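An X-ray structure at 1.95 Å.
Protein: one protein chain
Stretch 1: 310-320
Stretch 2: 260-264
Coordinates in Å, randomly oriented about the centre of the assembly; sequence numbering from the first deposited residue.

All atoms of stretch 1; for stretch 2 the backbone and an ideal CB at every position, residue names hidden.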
# COMPACT_ATOMS: atom_id res chain seq x y z
N GLU A 310 7.73 0.41 -18.82
CA GLU A 310 7.98 -0.56 -19.84
C GLU A 310 7.53 -1.97 -19.34
O GLU A 310 7.04 -2.79 -20.13
CB GLU A 310 9.46 -0.58 -20.30
CG GLU A 310 10.02 0.66 -20.97
CD GLU A 310 9.46 0.86 -22.36
OE1 GLU A 310 9.20 -0.17 -23.05
OE2 GLU A 310 9.27 2.02 -22.72
N ARG A 311 7.66 -2.21 -18.04
CA ARG A 311 7.23 -3.49 -17.45
C ARG A 311 5.70 -3.62 -17.55
O ARG A 311 5.17 -4.66 -17.99
CB ARG A 311 7.73 -3.56 -15.99
CG ARG A 311 7.31 -4.81 -15.19
CD ARG A 311 7.46 -4.62 -13.68
NE ARG A 311 8.61 -3.82 -13.32
CZ ARG A 311 9.85 -4.30 -13.21
NH1 ARG A 311 10.04 -5.58 -13.44
NH2 ARG A 311 10.89 -3.46 -12.92
N GLN A 312 5.02 -2.56 -17.15
CA GLN A 312 3.53 -2.46 -17.26
C GLN A 312 3.09 -2.72 -18.68
O GLN A 312 2.12 -3.44 -18.92
CB GLN A 312 3.00 -1.10 -16.81
CG GLN A 312 3.18 -0.71 -15.32
CD GLN A 312 2.95 0.79 -15.09
OE1 GLN A 312 1.98 1.36 -15.60
NE2 GLN A 312 3.79 1.41 -14.29
N LYS A 313 3.80 -2.11 -19.63
CA LYS A 313 3.44 -2.20 -21.03
C LYS A 313 3.69 -3.62 -21.56
O LYS A 313 2.91 -4.13 -22.34
CB LYS A 313 4.21 -1.14 -21.87
CG LYS A 313 3.91 -1.19 -23.42
CD LYS A 313 4.66 -0.01 -24.16
CE LYS A 313 5.67 -0.53 -25.14
NZ LYS A 313 5.08 -1.56 -26.18
N SER A 314 4.76 -4.27 -21.11
CA SER A 314 5.03 -5.61 -21.57
C SER A 314 3.89 -6.57 -21.11
O SER A 314 3.42 -7.40 -21.89
CB SER A 314 6.42 -6.09 -21.10
OG SER A 314 6.54 -7.48 -21.47
N PHE A 315 3.44 -6.39 -19.88
CA PHE A 315 2.34 -7.18 -19.29
C PHE A 315 1.04 -6.93 -20.06
O PHE A 315 0.37 -7.87 -20.48
CB PHE A 315 2.21 -6.79 -17.82
CG PHE A 315 1.04 -7.37 -17.08
CD1 PHE A 315 0.99 -8.73 -16.75
CD2 PHE A 315 0.02 -6.54 -16.64
CE1 PHE A 315 -0.08 -9.23 -16.01
CE2 PHE A 315 -1.05 -7.03 -15.90
CZ PHE A 315 -1.10 -8.41 -15.58
N PHE A 316 0.75 -5.67 -20.31
CA PHE A 316 -0.47 -5.33 -21.05
C PHE A 316 -0.40 -5.70 -22.54
O PHE A 316 -1.42 -6.02 -23.11
CB PHE A 316 -0.84 -3.85 -20.90
CG PHE A 316 -1.66 -3.51 -19.65
CD1 PHE A 316 -2.12 -4.45 -18.76
CD2 PHE A 316 -1.93 -2.15 -19.37
CE1 PHE A 316 -2.87 -4.08 -17.62
CE2 PHE A 316 -2.73 -1.78 -18.32
CZ PHE A 316 -3.18 -2.75 -17.41
N ASP A 317 0.77 -5.63 -23.16
CA ASP A 317 0.89 -6.05 -24.55
C ASP A 317 0.57 -7.55 -24.62
O ASP A 317 -0.09 -8.03 -25.58
CB ASP A 317 2.31 -5.85 -25.10
CG ASP A 317 2.67 -4.40 -25.38
OD1 ASP A 317 1.79 -3.50 -25.42
OD2 ASP A 317 3.87 -4.21 -25.62
N PHE A 318 1.01 -8.31 -23.60
CA PHE A 318 0.66 -9.75 -23.59
C PHE A 318 -0.84 -9.96 -23.39
O PHE A 318 -1.45 -10.72 -24.12
CB PHE A 318 1.45 -10.49 -22.52
CG PHE A 318 1.35 -11.98 -22.60
CD1 PHE A 318 2.25 -12.70 -23.34
CD2 PHE A 318 0.36 -12.66 -21.90
CE1 PHE A 318 2.17 -14.13 -23.45
CE2 PHE A 318 0.30 -14.09 -21.96
CZ PHE A 318 1.21 -14.80 -22.73
N TYR A 319 -1.43 -9.32 -22.37
CA TYR A 319 -2.81 -9.62 -21.97
C TYR A 319 -3.88 -8.82 -22.72
O TYR A 319 -4.96 -9.35 -22.93
CB TYR A 319 -3.03 -9.57 -20.42
CG TYR A 319 -2.35 -10.72 -19.74
CD1 TYR A 319 -2.82 -12.01 -19.90
CD2 TYR A 319 -1.16 -10.53 -19.07
CE1 TYR A 319 -2.16 -13.07 -19.36
CE2 TYR A 319 -0.50 -11.58 -18.52
CZ TYR A 319 -0.99 -12.86 -18.67
OH TYR A 319 -0.29 -13.94 -18.18
N LEU A 320 -3.61 -7.56 -23.06
CA LEU A 320 -4.60 -6.74 -23.72
C LEU A 320 -4.43 -6.71 -25.24
O LEU A 320 -5.42 -6.62 -25.94
CB LEU A 320 -4.57 -5.32 -23.18
CG LEU A 320 -4.71 -5.15 -21.67
CD1 LEU A 320 -4.77 -3.60 -21.26
CD2 LEU A 320 -6.00 -5.86 -21.16
N UNK A 260 -8.27 -12.69 -12.37
CA UNK A 260 -7.70 -11.88 -13.48
C UNK A 260 -6.16 -11.91 -13.47
O UNK A 260 -5.55 -11.81 -12.43
CB UNK A 260 -8.18 -10.43 -13.38
N UNK A 261 -5.52 -12.05 -14.65
CA UNK A 261 -4.08 -11.91 -14.70
C UNK A 261 -3.60 -10.62 -14.02
O UNK A 261 -4.18 -9.53 -14.23
CB UNK A 261 -3.61 -11.94 -16.16
N UNK A 262 -2.56 -10.75 -13.24
CA UNK A 262 -2.23 -9.80 -12.18
C UNK A 262 -0.74 -9.47 -12.10
O UNK A 262 0.09 -10.35 -12.05
CB UNK A 262 -2.70 -10.35 -10.83
N UNK A 263 -0.44 -8.18 -12.14
CA UNK A 263 0.86 -7.60 -11.84
C UNK A 263 0.69 -6.67 -10.63
O UNK A 263 0.11 -5.61 -10.73
CB UNK A 263 1.43 -6.85 -13.05
N UNK A 264 1.19 -7.10 -9.47
CA UNK A 264 1.14 -6.34 -8.25
C UNK A 264 2.42 -5.62 -7.99
O UNK A 264 3.51 -6.21 -8.18
CB UNK A 264 0.80 -7.25 -7.07

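The helix of stretch 1 runs nearly antiparallel to the strand at 262-264, with 169° between their N-to-C directions and 9.9 Å between the axes at closest approach. At that spacing the backbones cannot bond to each other directly, so side chains must fill the gap. Stretch 1 offers mainly two aromatic rings, those of Phe315 and Tyr319, one helical turn apart.

Position 260 has no atom of stretch 1 within 5.5 Å of its ideal CB. With phi/psi of -67/138 the backbone is extended and accepts most residues, so stretch 1 places no constraint here. The deposited residue is Thr260, with chi1 at -58° (m), and it makes no contact with the helix.

Position 261 is more informative. CA-to-CB points toward the helix, and the ideal CB lies 3.7 Å from Tyr319 CE1 and 4.4 Å from Phe315 CZ. No charged group accompanies these rings, so a compact apolar side chain is favoured: alanine, valine or proline would be reasonable, and phi/psi of -51/136 falls where proline is comfortable. The register agrees, since the CA atoms of Tyr319 and position 261 are 7.7 Å apart. The deposited residue is Pro261. Its CB sits 3.7 Å from the centroid of the Tyr319 ring and 8° off the ring normal, a CH-pi contact over the face, and its CG comes 3.7 Å from Tyr319 CE1. Phe315 meets the same residue differently: Phe315 CZ is 3.5 Å from Pro261 O, which lies at the ring edge, near its plane.

At position 262 the direction reverses. CA-to-CB points away from the helix, and the nearest atom to the ideal CB is Phe315 CZ at 5.4 Å. The beta backbone, -138/126, suits branched or otherwise bulky residues, but stretch 1 cannot choose among them. The deposited Leu262 (chi1 t, chi2 p) contributes mainly backbone: its N is 3.6 Å from Phe315 CZ, at the ring edge.

Position 263 turns toward the helix again, as strand alternation predicts. Its ideal CB is 3.8 Å from Phe315 CE2, and the aliphatic part of Arg311 and the backbone of Gln312 lie farther along. An apolar side chain long enough to reach the preceding helical turn is suggested; leucine, isoleucine or methionine could each serve. The deposited residue is Leu263. Its CB stands 3.7 Å from the centroid of the Phe315 ring, 9° off the normal, which makes a second CH-pi contact over a face. With chi1 at 174° (t) and chi2 at 61° (p), CD2 reaches to 4.3 Å from Arg311 CG and 4.2 Å from Gln312 CA. This residue has the largest area covered by the helix in stretch 2, 92 Å².

Position 264 again has nothing of stretch 1 within 5.5 Å of its ideal CB. Its extended backbone, -98/138, would suit a beta-branched residue among others, and Thr264 is deposited, without contact to the helix.

Stretch 2 260-264: TPLLT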
# COMPACT_ATOMS: atom_id res chain seq x y z
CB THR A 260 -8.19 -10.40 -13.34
OG1 THR A 260 -9.64 -10.37 -13.35
CG2 THR A 260 -7.65 -9.47 -14.41
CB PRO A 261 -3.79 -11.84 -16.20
CG PRO A 261 -4.87 -12.67 -16.84
CD PRO A 261 -6.10 -12.40 -15.96
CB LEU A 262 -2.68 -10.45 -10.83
CG LEU A 262 -2.17 -9.82 -9.54
CD1 LEU A 262 -2.75 -8.39 -9.44
CD2 LEU A 262 -2.64 -10.61 -8.31
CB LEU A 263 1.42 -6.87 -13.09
CG LEU A 263 2.71 -6.09 -12.85
CD1 LEU A 263 3.90 -6.97 -12.40
CD2 LEU A 263 3.15 -5.27 -14.10
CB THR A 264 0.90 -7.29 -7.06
OG1 THR A 264 -0.29 -8.04 -7.33
CG2 THR A 264 0.77 -6.50 -5.72
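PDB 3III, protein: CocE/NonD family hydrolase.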